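Local coordinates for gene 2 protein (Enterobacteria phage Sf6, PDB 5C12), which is the nuclease domain of the large terminase subunit, a metal-dependent part of the viral DNA-packaging motor that probably cuts DNA by a two-metal-ion mechanism, at residues R26-A31 and R179-Y184; A31-H36 and F201-I206; A46-H51 and A64-S69; S69-I74 and D197-D202. The protein carries 1 engineered substitution. One frame throughout, in Å; residues are numbered along the deposited sequence.

Contact 1. Residues R26-A31 and R179-Y184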
loop_
_atom_site.group_PDB
_atom_site.type_symbol
_atom_site.label_atom_id
_atom_site.label_comp_id
_atom_site.label_asym_id
_atom_site.label_seq_id
_atom_site.Cartn_x
_atom_site.Cartn_y
_atom_site.Cartn_z
ATOM N N ARG A 26 -2.352 -3.339 15.639
ATOM C CA ARG A 26 -2.783 -1.979 15.838
ATOM C C ARG A 26 -1.728 -1.172 16.588
ATOM O O ARG A 26 -1.508 -0.010 16.289
ATOM C CB ARG A 26 -4.104 -1.980 16.601
ATOM C CG ARG A 26 -4.651 -0.611 16.862
ATOM C CD ARG A 26 -5.059 0.042 15.583
ATOM N NE ARG A 26 -5.489 1.412 15.802
ATOM C CZ ARG A 26 -6.638 1.920 15.379
ATOM N NH1 ARG A 26 -7.510 1.185 14.690
ATOM N NH2 ARG A 26 -6.907 3.189 15.643
ATOM N N GLU A 27 -1.094 -1.770 17.588
ATOM C CA GLU A 27 -0.056 -1.054 18.311
ATOM C C GLU A 27 1.055 -0.535 17.404
ATOM O O GLU A 27 1.616 0.526 17.670
ATOM C CB GLU A 27 0.553 -1.932 19.408
ATOM C CG GLU A 27 -0.242 -1.940 20.672
ATOM C CD GLU A 27 -0.363 -0.571 21.297
ATOM O OE1 GLU A 27 0.660 -0.018 21.762
ATOM O OE2 GLU A 27 -1.491 -0.051 21.334
ATOM N N TRP A 28 1.414 -1.289 16.357
ATOM C CA TRP A 28 2.444 -0.832 15.441
ATOM C C TRP A 28 1.972 0.431 14.720
ATOM O O TRP A 28 2.739 1.360 14.472
ATOM C CB TRP A 28 2.777 -1.873 14.372
ATOM C CG TRP A 28 3.160 -3.249 14.859
ATOM C CD1 TRP A 28 3.479 -3.630 16.134
ATOM C CD2 TRP A 28 3.267 -4.424 14.054
ATOM N NE1 TRP A 28 3.768 -4.979 16.169
ATOM C CE2 TRP A 28 3.644 -5.486 14.901
ATOM C CE3 TRP A 28 3.076 -4.682 12.691
ATOM C CZ2 TRP A 28 3.839 -6.783 14.430
ATOM C CZ3 TRP A 28 3.259 -5.963 12.228
ATOM C CH2 TRP A 28 3.628 -7.004 13.098
ATOM N N LEU A 29 0.697 0.447 14.352
ATOM C CA LEU A 29 0.124 1.598 13.636
ATOM C C LEU A 29 0.094 2.843 14.524
ATOM O O LEU A 29 0.396 3.951 14.076
ATOM C CB LEU A 29 -1.285 1.264 13.133
ATOM C CG LEU A 29 -1.341 0.091 12.143
ATOM C CD1 LEU A 29 -2.791 -0.318 11.921
ATOM C CD2 LEU A 29 -0.670 0.458 10.831
ATOM N N GLU A 30 -0.259 2.658 15.785
ATOM C CA GLU A 30 -0.239 3.768 16.720
ATOM C C GLU A 30 1.196 4.295 16.897
ATOM O O GLU A 30 1.421 5.505 16.889
ATOM C CB GLU A 30 -0.808 3.339 18.066
ATOM C CG GLU A 30 -2.265 2.880 18.063
ATOM C CD GLU A 30 -3.224 3.966 17.619
ATOM O OE1 GLU A 30 -2.874 5.165 17.714
ATOM O OE2 GLU A 30 -4.330 3.612 17.159
ATOM N N ALA A 31 2.158 3.390 17.059
ATOM C CA ALA A 31 3.577 3.792 17.175
ATOM C C ALA A 31 4.048 4.536 15.922
ATOM O O ALA A 31 4.776 5.533 15.997
ATOM C CB ALA A 31 4.454 2.585 17.417
ATOM N N ARG A 179 8.021 -2.828 7.634
ATOM C CA ARG A 179 8.305 -1.422 7.924
ATOM C C ARG A 179 7.632 -1.005 9.222
ATOM O O ARG A 179 8.241 -0.351 10.074
ATOM C CB ARG A 179 7.823 -0.490 6.819
ATOM C CG ARG A 179 8.665 -0.499 5.567
ATOM C CD ARG A 179 8.059 0.561 4.656
ATOM N NE ARG A 179 8.704 0.625 3.361
ATOM C CZ ARG A 179 9.543 1.572 2.967
ATOM N NH1 ARG A 179 9.879 2.608 3.728
ATOM N NH2 ARG A 179 10.027 1.505 1.743
ATOM N N LEU A 180 6.369 -1.369 9.374
ATOM C CA LEU A 180 5.618 -0.974 10.567
ATOM C C LEU A 180 6.186 -1.586 11.849
ATOM O O LEU A 180 6.317 -0.909 12.867
ATOM C CB LEU A 180 4.160 -1.361 10.411
ATOM C CG LEU A 180 3.456 -0.549 9.332
ATOM C CD1 LEU A 180 2.098 -1.185 9.008
ATOM C CD2 LEU A 180 3.288 0.933 9.737
ATOM N N TYR A 181 6.538 -2.863 11.799
ATOM C CA TYR A 181 7.106 -3.522 12.969
ATOM C C TYR A 181 8.440 -2.901 13.371
ATOM O O TYR A 181 8.690 -2.649 14.539
ATOM C CB TYR A 181 7.293 -5.017 12.713
ATOM C CG TYR A 181 7.960 -5.742 13.845
ATOM C CD1 TYR A 181 7.289 -5.965 15.017
ATOM C CD2 TYR A 181 9.264 -6.185 13.733
ATOM C CE1 TYR A 181 7.893 -6.631 16.063
ATOM C CE2 TYR A 181 9.878 -6.850 14.773
ATOM C CZ TYR A 181 9.182 -7.069 15.918
ATOM O OH TYR A 181 9.768 -7.728 16.987
ATOM N N LEU A 182 9.309 -2.656 12.404
ATOM C CA LEU A 182 10.590 -2.030 12.697
ATOM C C LEU A 182 10.363 -0.628 13.319
ATOM O O LEU A 182 11.087 -0.199 14.228
ATOM C CB LEU A 182 11.444 -1.953 11.432
ATOM C CG LEU A 182 12.951 -1.921 11.560
ATOM C CD1 LEU A 182 13.455 -3.210 12.215
ATOM C CD2 LEU A 182 13.548 -1.731 10.169
ATOM N N THR A 183 9.349 0.081 12.831
ATOM C CA THR A 183 9.007 1.410 13.356
ATOM C C THR A 183 8.531 1.305 14.790
ATOM O O THR A 183 8.958 2.069 15.652
ATOM C CB THR A 183 7.943 2.098 12.496
ATOM O OG1 THR A 183 8.387 2.124 11.140
ATOM C CG2 THR A 183 7.754 3.498 12.914
ATOM N N TYR A 184 7.683 0.320 15.052
ATOM C CA TYR A 184 7.235 0.045 16.414
ATOM C C TYR A 184 8.408 -0.233 17.350
ATOM O O TYR A 184 8.462 0.286 18.456
ATOM C CB TYR A 184 6.258 -1.127 16.406
ATOM C CG TYR A 184 5.894 -1.658 17.752
ATOM C CD1 TYR A 184 4.914 -1.048 18.516
ATOM C CD2 TYR A 184 6.521 -2.786 18.253
ATOM C CE1 TYR A 184 4.585 -1.540 19.773
ATOM C CE2 TYR A 184 6.202 -3.283 19.491
ATOM C CZ TYR A 184 5.244 -2.660 20.244
ATOM O OH TYR A 184 4.937 -3.182 21.476
#

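Contact 2. Residues A31-H36 and F201-I206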
loop_
_atom_site.group_PDB
_atom_site.type_symbol
_atom_site.label_atom_id
_atom_site.label_comp_id
_atom_site.label_asym_id
_atom_site.label_seq_id
_atom_site.Cartn_x
_atom_site.Cartn_y
_atom_site.Cartn_z
ATOM N N ALA A 31 2.158 3.390 17.059
ATOM C CA ALA A 31 3.577 3.792 17.175
ATOM C C ALA A 31 4.048 4.536 15.922
ATOM O O ALA A 31 4.776 5.533 15.997
ATOM C CB ALA A 31 4.454 2.585 17.417
ATOM N N ALA A 32 3.624 4.052 14.760
ATOM C CA ALA A 32 4.035 4.624 13.495
ATOM C C ALA A 32 3.411 5.973 13.207
ATOM O O ALA A 32 3.876 6.692 12.322
ATOM C CB ALA A 32 3.712 3.671 12.367
ATOM N N THR A 33 2.347 6.309 13.916
ATOM C CA THR A 33 1.723 7.620 13.764
ATOM C C THR A 33 2.703 8.680 14.249
ATOM O O THR A 33 3.152 8.635 15.394
ATOM C CB THR A 33 0.401 7.683 14.539
ATOM O OG1 THR A 33 -0.484 6.666 14.032
ATOM C CG2 THR A 33 -0.253 9.044 14.375
ATOM N N ASP A 34 3.083 9.574 13.335
ATOM C CA ASP A 34 4.052 10.630 13.622
ATOM C C ASP A 34 5.391 10.081 14.130
ATOM O O ASP A 34 6.115 10.761 14.865
ATOM C CB ASP A 34 3.457 11.655 14.610
ATOM C CG ASP A 34 2.421 12.560 13.976
ATOM O OD1 ASP A 34 2.411 12.725 12.727
ATOM O OD2 ASP A 34 1.614 13.140 14.746
ATOM N N ALA A 35 5.755 8.869 13.714
ATOM C CA ALA A 35 7.033 8.306 14.125
ATOM C C ALA A 35 8.201 9.191 13.701
ATOM O O ALA A 35 9.199 9.274 14.408
ATOM C CB ALA A 35 7.232 6.893 13.575
ATOM N N HIS A 36 8.106 9.799 12.522
ATOM C CA HIS A 36 9.188 10.665 12.064
ATOM C C HIS A 36 9.380 11.874 12.990
ATOM O O HIS A 36 10.507 12.322 13.201
ATOM C CB HIS A 36 9.006 11.096 10.599
ATOM C CG HIS A 36 7.882 12.057 10.360
ATOM N ND1 HIS A 36 6.553 11.702 10.459
ATOM C CD2 HIS A 36 7.894 13.358 9.975
ATOM C CE1 HIS A 36 5.796 12.748 10.179
ATOM N NE2 HIS A 36 6.586 13.765 9.887
ATOM N N PHE A 201 3.221 7.632 9.630
ATOM C CA PHE A 201 2.023 8.303 9.161
ATOM C C PHE A 201 1.999 9.768 9.598
ATOM O O PHE A 201 1.990 10.069 10.771
ATOM C CB PHE A 201 0.760 7.585 9.648
ATOM C CG PHE A 201 0.687 6.158 9.203
ATOM C CD1 PHE A 201 0.301 5.855 7.913
ATOM C CD2 PHE A 201 1.013 5.130 10.077
ATOM C CE1 PHE A 201 0.266 4.534 7.489
ATOM C CE2 PHE A 201 0.985 3.824 9.659
ATOM C CZ PHE A 201 0.593 3.523 8.368
ATOM N N ASP A 202 2.015 10.686 8.655
ATOM C CA ASP A 202 1.917 12.104 8.992
ATOM C C ASP A 202 0.462 12.425 9.330
ATOM O O ASP A 202 -0.351 12.689 8.445
ATOM C CB ASP A 202 2.434 12.938 7.833
ATOM C CG ASP A 202 2.545 14.411 8.170
ATOM O OD1 ASP A 202 1.797 14.902 9.036
ATOM O OD2 ASP A 202 3.375 15.084 7.535
ATOM N N LYS A 203 0.135 12.382 10.616
ATOM C CA LYS A 203 -1.244 12.471 11.041
ATOM C C LYS A 203 -1.879 13.809 10.655
ATOM O O LYS A 203 -3.026 13.842 10.218
ATOM C CB LYS A 203 -1.364 12.245 12.558
ATOM C CG LYS A 203 -2.812 12.310 13.073
ATOM C CD LYS A 203 -2.920 11.925 14.537
ATOM C CE LYS A 203 -4.377 11.897 14.980
ATOM N NZ LYS A 203 -4.528 11.480 16.399
ATOM N N GLU A 204 -1.136 14.903 10.788
ATOM C CA GLU A 204 -1.681 16.210 10.438
ATOM C C GLU A 204 -1.995 16.296 8.949
ATOM O O GLU A 204 -3.016 16.848 8.566
ATOM C CB GLU A 204 -0.712 17.325 10.815
ATOM C CG GLU A 204 -1.305 18.713 10.635
ATOM C CD GLU A 204 -0.363 19.816 11.080
ATOM O OE1 GLU A 204 0.255 19.668 12.155
ATOM O OE2 GLU A 204 -0.238 20.824 10.348
ATOM N N ALA A 205 -1.125 15.722 8.117
ATOM C CA ALA A 205 -1.311 15.781 6.669
ATOM C C ALA A 205 -2.449 14.876 6.230
ATOM O O ALA A 205 -3.238 15.228 5.349
ATOM C CB ALA A 205 -0.003 15.377 5.949
ATOM N N ILE A 206 -2.526 13.695 6.828
ATOM C CA ILE A 206 -3.468 12.685 6.380
ATOM C C ILE A 206 -4.864 12.982 6.904
ATOM O O ILE A 206 -5.860 12.782 6.214
ATOM C CB ILE A 206 -3.065 11.296 6.877
ATOM C CG1 ILE A 206 -1.777 10.823 6.181
ATOM C CG2 ILE A 206 -4.192 10.311 6.663
ATOM C CD1 ILE A 206 -1.151 9.608 6.832
HETATM O O HOH W 1 1.742 14.978 11.740
HETATM O O HOH W 2 5.364 16.294 9.139
#

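Contact 3. Residues A46-H51 and A64-S69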
loop_
_atom_site.group_PDB
_atom_site.type_symbol
_atom_site.label_atom_id
_atom_site.label_comp_id
_atom_site.label_asym_id
_atom_site.label_seq_id
_atom_site.Cartn_x
_atom_site.Cartn_y
_atom_site.Cartn_z
ATOM N N ALA A 46 11.611 9.422 -3.248
ATOM C CA ALA A 46 10.601 9.698 -4.249
ATOM C C ALA A 46 9.219 9.839 -3.613
ATOM O O ALA A 46 8.977 9.372 -2.475
ATOM C CB ALA A 46 10.588 8.588 -5.284
ATOM N N VAL A 47 8.311 10.477 -4.340
ATOM C CA VAL A 47 6.914 10.454 -3.973
ATOM C C VAL A 47 6.244 9.349 -4.774
ATOM O O VAL A 47 6.335 9.326 -6.001
ATOM C CB VAL A 47 6.226 11.802 -4.192
ATOM C CG1 VAL A 47 4.733 11.687 -3.908
ATOM C CG2 VAL A 47 6.858 12.862 -3.293
ATOM N N VAL A 48 5.616 8.417 -4.066
ATOM C CA VAL A 48 4.943 7.266 -4.633
ATOM C C VAL A 48 3.477 7.278 -4.252
ATOM O O VAL A 48 3.134 7.365 -3.073
ATOM C CB VAL A 48 5.568 5.926 -4.172
ATOM C CG1 VAL A 48 4.951 4.750 -4.946
ATOM C CG2 VAL A 48 7.083 5.926 -4.340
ATOM N N SER A 49 2.613 7.146 -5.244
ATOM C CA SER A 49 1.169 7.188 -5.061
ATOM C C SER A 49 0.571 5.952 -5.682
ATOM O O SER A 49 1.104 5.425 -6.669
ATOM C CB SER A 49 0.559 8.406 -5.760
ATOM O OG SER A 49 0.983 9.631 -5.194
ATOM N N ALA A 50 -0.529 5.470 -5.137
ATOM C CA ALA A 50 -1.190 4.308 -5.695
ATOM C C ALA A 50 -2.690 4.380 -5.514
ATOM O O ALA A 50 -3.207 5.031 -4.600
ATOM C CB ALA A 50 -0.627 2.993 -5.100
ATOM N N HIS A 51 -3.398 3.713 -6.420
ATOM C CA HIS A 51 -4.841 3.756 -6.512
ATOM C C HIS A 51 -5.439 2.371 -6.583
ATOM O O HIS A 51 -5.026 1.525 -7.390
ATOM C CB HIS A 51 -5.225 4.531 -7.785
ATOM C CG HIS A 51 -6.685 4.492 -8.149
ATOM N ND1 HIS A 51 -7.691 4.800 -7.262
ATOM C CD2 HIS A 51 -7.292 4.262 -9.340
ATOM C CE1 HIS A 51 -8.863 4.715 -7.878
ATOM N NE2 HIS A 51 -8.643 4.395 -9.143
ATOM N N ALA A 64 -3.405 6.338 -1.895
ATOM C CA ALA A 64 -2.405 6.562 -0.860
ATOM C C ALA A 64 -1.191 7.193 -1.484
ATOM O O ALA A 64 -0.891 6.925 -2.644
ATOM C CB ALA A 64 -2.038 5.265 -0.182
ATOM N N SER A 65 -0.491 8.042 -0.741
ATOM C CA SER A 65 0.752 8.597 -1.231
ATOM C C SER A 65 1.745 8.740 -0.102
ATOM O O SER A 65 1.364 9.057 1.030
ATOM C CB SER A 65 0.514 9.959 -1.875
ATOM O OG SER A 65 1.696 10.447 -2.471
ATOM N N ARG A 66 3.016 8.523 -0.419
ATOM C CA ARG A 66 4.085 8.754 0.539
ATOM C C ARG A 66 5.228 9.494 -0.110
ATOM O O ARG A 66 5.451 9.392 -1.329
ATOM C CB ARG A 66 4.581 7.418 1.084
ATOM C CG ARG A 66 5.274 6.513 0.082
ATOM C CD ARG A 66 5.595 5.152 0.664
ATOM N NE ARG A 66 6.152 4.218 -0.318
ATOM C CZ ARG A 66 7.439 3.966 -0.505
ATOM N NH1 ARG A 66 8.383 4.577 0.207
ATOM N NH2 ARG A 66 7.798 3.059 -1.398
ATOM N N HIS A 67 5.979 10.207 0.706
ATOM C CA HIS A 67 7.229 10.818 0.319
ATOM C C HIS A 67 8.270 10.030 1.085
ATOM O O HIS A 67 8.351 10.131 2.307
ATOM C CB HIS A 67 7.243 12.299 0.701
ATOM C CG HIS A 67 8.543 12.984 0.427
ATOM N ND1 HIS A 67 8.819 14.263 0.869
ATOM C CD2 HIS A 67 9.649 12.568 -0.233
ATOM C CE1 HIS A 67 10.038 14.605 0.494
ATOM N NE2 HIS A 67 10.559 13.599 -0.183
ATOM N N GLY A 68 9.060 9.210 0.394
ATOM C CA GLY A 68 9.938 8.301 1.098
ATOM C C GLY A 68 9.161 7.479 2.103
ATOM O O GLY A 68 8.143 6.872 1.805
ATOM N N SER A 69 9.641 7.480 3.348
ATOM C CA SER A 69 9.045 6.667 4.381
ATOM C C SER A 69 7.937 7.381 5.164
ATOM O O SER A 69 7.531 6.891 6.212
ATOM C CB SER A 69 10.144 6.194 5.351
ATOM O OG SER A 69 11.093 5.383 4.638
#

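Contact 4. Residues S69-I74 and D197-D202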
loop_
_atom_site.group_PDB
_atom_site.type_symbol
_atom_site.label_atom_id
_atom_site.label_comp_id
_atom_site.label_asym_id
_atom_site.label_seq_id
_atom_site.Cartn_x
_atom_site.Cartn_y
_atom_site.Cartn_z
ATOM N N SER A 69 9.641 7.480 3.348
ATOM C CA SER A 69 9.045 6.667 4.381
ATOM C C SER A 69 7.937 7.381 5.164
ATOM O O SER A 69 7.531 6.891 6.212
ATOM C CB SER A 69 10.144 6.194 5.351
ATOM O OG SER A 69 11.093 5.383 4.638
ATOM N N VAL A 70 7.470 8.528 4.685
ATOM C CA VAL A 70 6.403 9.259 5.393
ATOM C C VAL A 70 5.145 9.286 4.538
ATOM O O VAL A 70 5.147 9.865 3.454
ATOM C CB VAL A 70 6.817 10.694 5.749
ATOM C CG1 VAL A 70 5.682 11.388 6.515
ATOM C CG2 VAL A 70 8.087 10.687 6.604
ATOM N N VAL A 71 4.088 8.631 5.006
ATOM C CA VAL A 71 2.776 8.643 4.342
ATOM C C VAL A 71 2.095 10.012 4.541
ATOM O O VAL A 71 1.977 10.493 5.667
ATOM C CB VAL A 71 1.879 7.502 4.871
ATOM C CG1 VAL A 71 0.512 7.488 4.168
ATOM C CG2 VAL A 71 2.555 6.142 4.702
ATOM N N LYS A 72 1.674 10.647 3.452
ATOM C CA LYS A 72 1.148 12.004 3.515
ATOM C C LYS A 72 -0.323 12.158 3.110
ATOM O O LYS A 72 -0.944 13.159 3.464
ATOM C CB LYS A 72 2.032 12.968 2.730
ATOM C CG LYS A 72 2.068 12.760 1.263
ATOM C CD LYS A 72 2.861 13.873 0.578
ATOM C CE LYS A 72 2.871 13.671 -0.928
ATOM N NZ LYS A 72 3.635 14.773 -1.552
ATOM N N ARG A 73 -0.882 11.196 2.380
ATOM C CA ARG A 73 -2.285 11.242 2.001
ATOM C C ARG A 73 -2.888 9.861 1.967
ATOM O O ARG A 73 -2.280 8.913 1.456
ATOM C CB ARG A 73 -2.508 11.917 0.628
ATOM C CG ARG A 73 -3.971 12.263 0.376
ATOM C CD ARG A 73 -4.280 12.735 -1.016
ATOM N NE ARG A 73 -3.496 13.900 -1.394
ATOM C CZ ARG A 73 -3.869 15.156 -1.204
ATOM N NH1 ARG A 73 -5.013 15.430 -0.603
ATOM N NH2 ARG A 73 -3.088 16.140 -1.610
ATOM N N ILE A 74 -4.078 9.755 2.538
ATOM C CA ILE A 74 -4.946 8.581 2.423
ATOM C C ILE A 74 -6.345 9.059 2.092
ATOM O O ILE A 74 -6.966 9.823 2.852
ATOM C CB ILE A 74 -5.002 7.771 3.749
ATOM C CG1 ILE A 74 -3.616 7.245 4.174
ATOM C CG2 ILE A 74 -6.032 6.679 3.658
ATOM C CD1 ILE A 74 -2.993 6.155 3.306
ATOM N N ASP A 197 13.860 2.102 6.184
ATOM C CA ASP A 197 13.229 0.814 6.410
ATOM C C ASP A 197 11.963 0.934 7.302
ATOM O O ASP A 197 11.339 -0.065 7.622
ATOM C CB ASP A 197 14.233 -0.126 7.077
ATOM C CG ASP A 197 15.460 -0.385 6.215
ATOM O OD1 ASP A 197 15.277 -0.425 4.984
ATOM O OD2 ASP A 197 16.571 -0.552 6.771
ATOM N N MET A 198 11.618 2.151 7.684
ATOM C CA MET A 198 10.459 2.395 8.556
ATOM C C MET A 198 9.287 2.958 7.751
ATOM O O MET A 198 9.380 3.111 6.526
ATOM C CB MET A 198 10.846 3.364 9.666
ATOM C CG MET A 198 11.779 2.729 10.686
ATOM S SD MET A 198 11.990 3.609 12.249
ATOM C CE MET A 198 13.136 4.888 11.801
ATOM N N LEU A 199 8.180 3.275 8.426
ATOM C CA LEU A 199 7.058 3.952 7.795
ATOM C C LEU A 199 6.380 4.785 8.868
ATOM O O LEU A 199 6.076 4.278 9.947
ATOM C CB LEU A 199 6.066 2.965 7.194
ATOM C CG LEU A 199 5.114 3.662 6.219
ATOM C CD1 LEU A 199 5.837 4.119 4.960
ATOM C CD2 LEU A 199 3.947 2.731 5.886
ATOM N N SER A 200 6.247 6.073 8.602
ATOM C CA SER A 200 5.564 7.015 9.470
ATOM C C SER A 200 4.280 7.498 8.834
ATOM O O SER A 200 4.230 7.772 7.633
ATOM C CB SER A 200 6.470 8.205 9.762
ATOM O OG SER A 200 5.844 9.112 10.665
ATOM N N PHE A 201 3.221 7.632 9.630
ATOM C CA PHE A 201 2.023 8.303 9.161
ATOM C C PHE A 201 1.999 9.768 9.598
ATOM O O PHE A 201 1.990 10.069 10.771
ATOM C CB PHE A 201 0.760 7.585 9.648
ATOM C CG PHE A 201 0.687 6.158 9.203
ATOM C CD1 PHE A 201 0.301 5.855 7.913
ATOM C CD2 PHE A 201 1.013 5.130 10.077
ATOM C CE1 PHE A 201 0.266 4.534 7.489
ATOM C CE2 PHE A 201 0.985 3.824 9.659
ATOM C CZ PHE A 201 0.593 3.523 8.368
ATOM N N ASP A 202 2.015 10.686 8.655
ATOM C CA ASP A 202 1.917 12.104 8.992
ATOM C C ASP A 202 0.462 12.425 9.330
ATOM O O ASP A 202 -0.351 12.689 8.445
ATOM C CB ASP A 202 2.434 12.938 7.833
ATOM C CG ASP A 202 2.545 14.411 8.170
ATOM O OD1 ASP A 202 1.797 14.902 9.036
ATOM O OD2 ASP A 202 3.375 15.084 7.535
#

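Contact 1. Residues R26-A31 and R179-Y184
An aromatic cluster of W28, Y181 and Y184 joins helix 26-32 to helix 168-189. The indole of W28 contributes the largest share of the interface and meets the two tyrosines in different ways. Y181 sits over one face of it: its CB stands 4.0 Å from the centroid of the W28 six-membered ring, only 3° off the ring normal, which makes a CH-pi contact. Beyond CB, the Y181 ring turns its edge to the same indole in an offset edge-to-face pair, with planes at 64° and Y181 CD1 3.6 Å from W28 CZ2. Y184 reverses the roles, since here the indole supplies the atom and the phenol the face. W28 CD1 lies 3.5 Å from Y184 CG, above the tyrosine ring and displaced toward its rim.

Both tyrosines have CG anti to the backbone N, and, one helical turn apart, they bring Y181 over the six-membered ring and Y184 to CD1 of the five-membered ring. The short helix packs across the long one in an alpha-alpha crossing, the axes of the two segments approaching to 8.3 Å at 68°. At the edge of the Y184 ring, near its plane, A31 CB comes within 3.8 Å of Y184 CD1.

L180 links the indole to an aliphatic pair: its CB lies beside W28 CE3, and its CD1 is 3.7 Å from L29 CD2, both leucines being buried. Both also touch F201 of the edge strand, while L29 reaches F215 and L218 on helix 208-218.

Contact 2. Residues A31-H36 and F201-I206
F201 has the most surface buried here, and its backbone is gripped on both sides of the residue by the turn that follows helix 26-32. F201 N donates to A32 O over 2.9 Å, from above the carbonyl plane, and F201 O accepts from D34 N at 2.8 Å. Together the two bonds make a single bridge between T33 and F201. A32 O also takes A35 N of the type II turn A32-A35, which arrives from the opposite face of that carbonyl. The F201 ring carries the apolar part of the contact: CD2 and CE2 rest on A32 CB, with CD2 3.8 Å away, and F215 of helix 208-218 meets the ring edge-to-face.

T33 uses its methyl group. With CG2 anti to the backbone N, the methyl is directed to K203 CB, 3.8 Å off, while OG1 bonds to L29 O in the preceding helical turn. The extended K203 chain passes on to a salt bridge with E208.

D34 sends its carboxylate across to the start of helix 203-206. D34 OD1 accepts from K203 N at 3.1 Å, met from above the carboxylate plane. D202 OD1 lies 4.3 Å from D34 OD1, a proximity of like charges that is probably eased by water 1, which donates to both oxygens and accepts from E204 N. A second water joins H36 NE2 to D202 OD2, while H36 ND1 is bonded to S200 OG. D202 OD1 also accepts from A205 N at 3.2 Å, a capping bond typical of an aspartate at the N-cap of a helix, here helix 203-206.

Contact 3. Residues A46-H51 and A64-S69
V47 and H67, S49 and S65, V48 and R66, and A50 and A64 face each other in the antiparallel beta hairpin of strands 47-52 and 61-67, which lies in the central mixed sheet of the nuclease domain; strand 47-52 runs on to D52, a magnesium ligand of the nuclease site. The segments run at 171°, and their side chains divide between two faces.

On the face of V47, S49, S65 and H67, the pairs are non-hydrogen-bonded. V47 and H67 cross at about a right angle, V47 CG2 resting 4.1 Å from H67 CB. The serines meet hydroxyl to hydroxyl, S49 OG and S65 OG being 2.9 Å apart in a hydrogen bond that either could donate. They approach from different rotamers: S65 OG is anti to its own backbone N (chi1 -174°), whereas S49 OG stands beside the nitrogen of its residue (chi1 -65°). S49 OG is bonded to Y63 OH as well, extending this buried polar pair.

The other face carries V48, A50, A64 and R66. V48 and R66 lie side by side and point the same way, their backbones joined by V48 N to R66 O and R66 N to V48 O, each 2.9 Å. V48 CG2 stands over one face of the guanidinium, offset toward its rim, and R66 NE bonds to C257 O. The two alanines are small residues next to helix 249-256. Where the strands end, the same guanidinium reaches forward to its own chain two residues on, R66 NH1 donating to G68 O over 2.8 Å from above the carbonyl plane.

Contact 4. Residues S69-I74 and D197-D202
M198 O meets the side chain of S69 at the start of this contact, with S69 CB 3.4 Å from it; the S69 hydroxyl has its main partner in P195 O. R179 NH1, from helix 168-189, also bonds to M198 O.

L199 comes next and brings its branched end back toward the neighbouring strand. CG is anti to the backbone N (chi1 -164°), which lets CD1 settle 3.9 Å from V71 CG2 and close to the carbonyl oxygen of S69. The leucine also touches L176 of helix 168-189.

S200 is held at both backbone polar atoms. S200 N donates to S69 O at 2.8 Å, and S200 O accepts from V71 N at the same distance, each bond lying nearly in line with the carbonyl it enters. These alternating partners, with V70 paired to S200 and V71 to F201, mark a parallel pairing that places the short strand 200-201 at one edge of the mixed sheet, beside strand 70-77. S200 OG turns from the valines to H36 ND1.

F201 lies alongside V71 with both side chains pointing the same way: CD1 of the ring is 3.8 Å from V71 CB. V71 is the most covered residue of the contact, in contact with both this ring and L199.

D202 ends the pairing as the strand gives way to helix 203-206. D202 N donates to V71 O over 3.0 Å, in the carbonyl plane, and D202 CB sits 3.8 Å from V70 CG1. Just past V71, K72 and R73 both face S65 of strand 61-67, forming a classic beta bulge.

Contacts 2 and 4 lie closest, with centres 6 Å apart: they share F201 and D202, and H36 ND1 meets S200 OG at 2.7 Å. Contact 1 adjoins both. L180 CD2 reaches F201 CE2 at 3.7 Å, and T183 OG1 bonds to L199 N, tying helix 168-189 to the edge strand. Contact 3 continues the sheet from contact 4 through S65 O and K72 N, 2.9 Å apart, the two centres being about 8 Å from each other. Only contact 3 comes near the metal site, where D52 and D252 bind magnesium: the A50 side chain is about 10 Å from a magnesium ion. The other three contacts lie away from it.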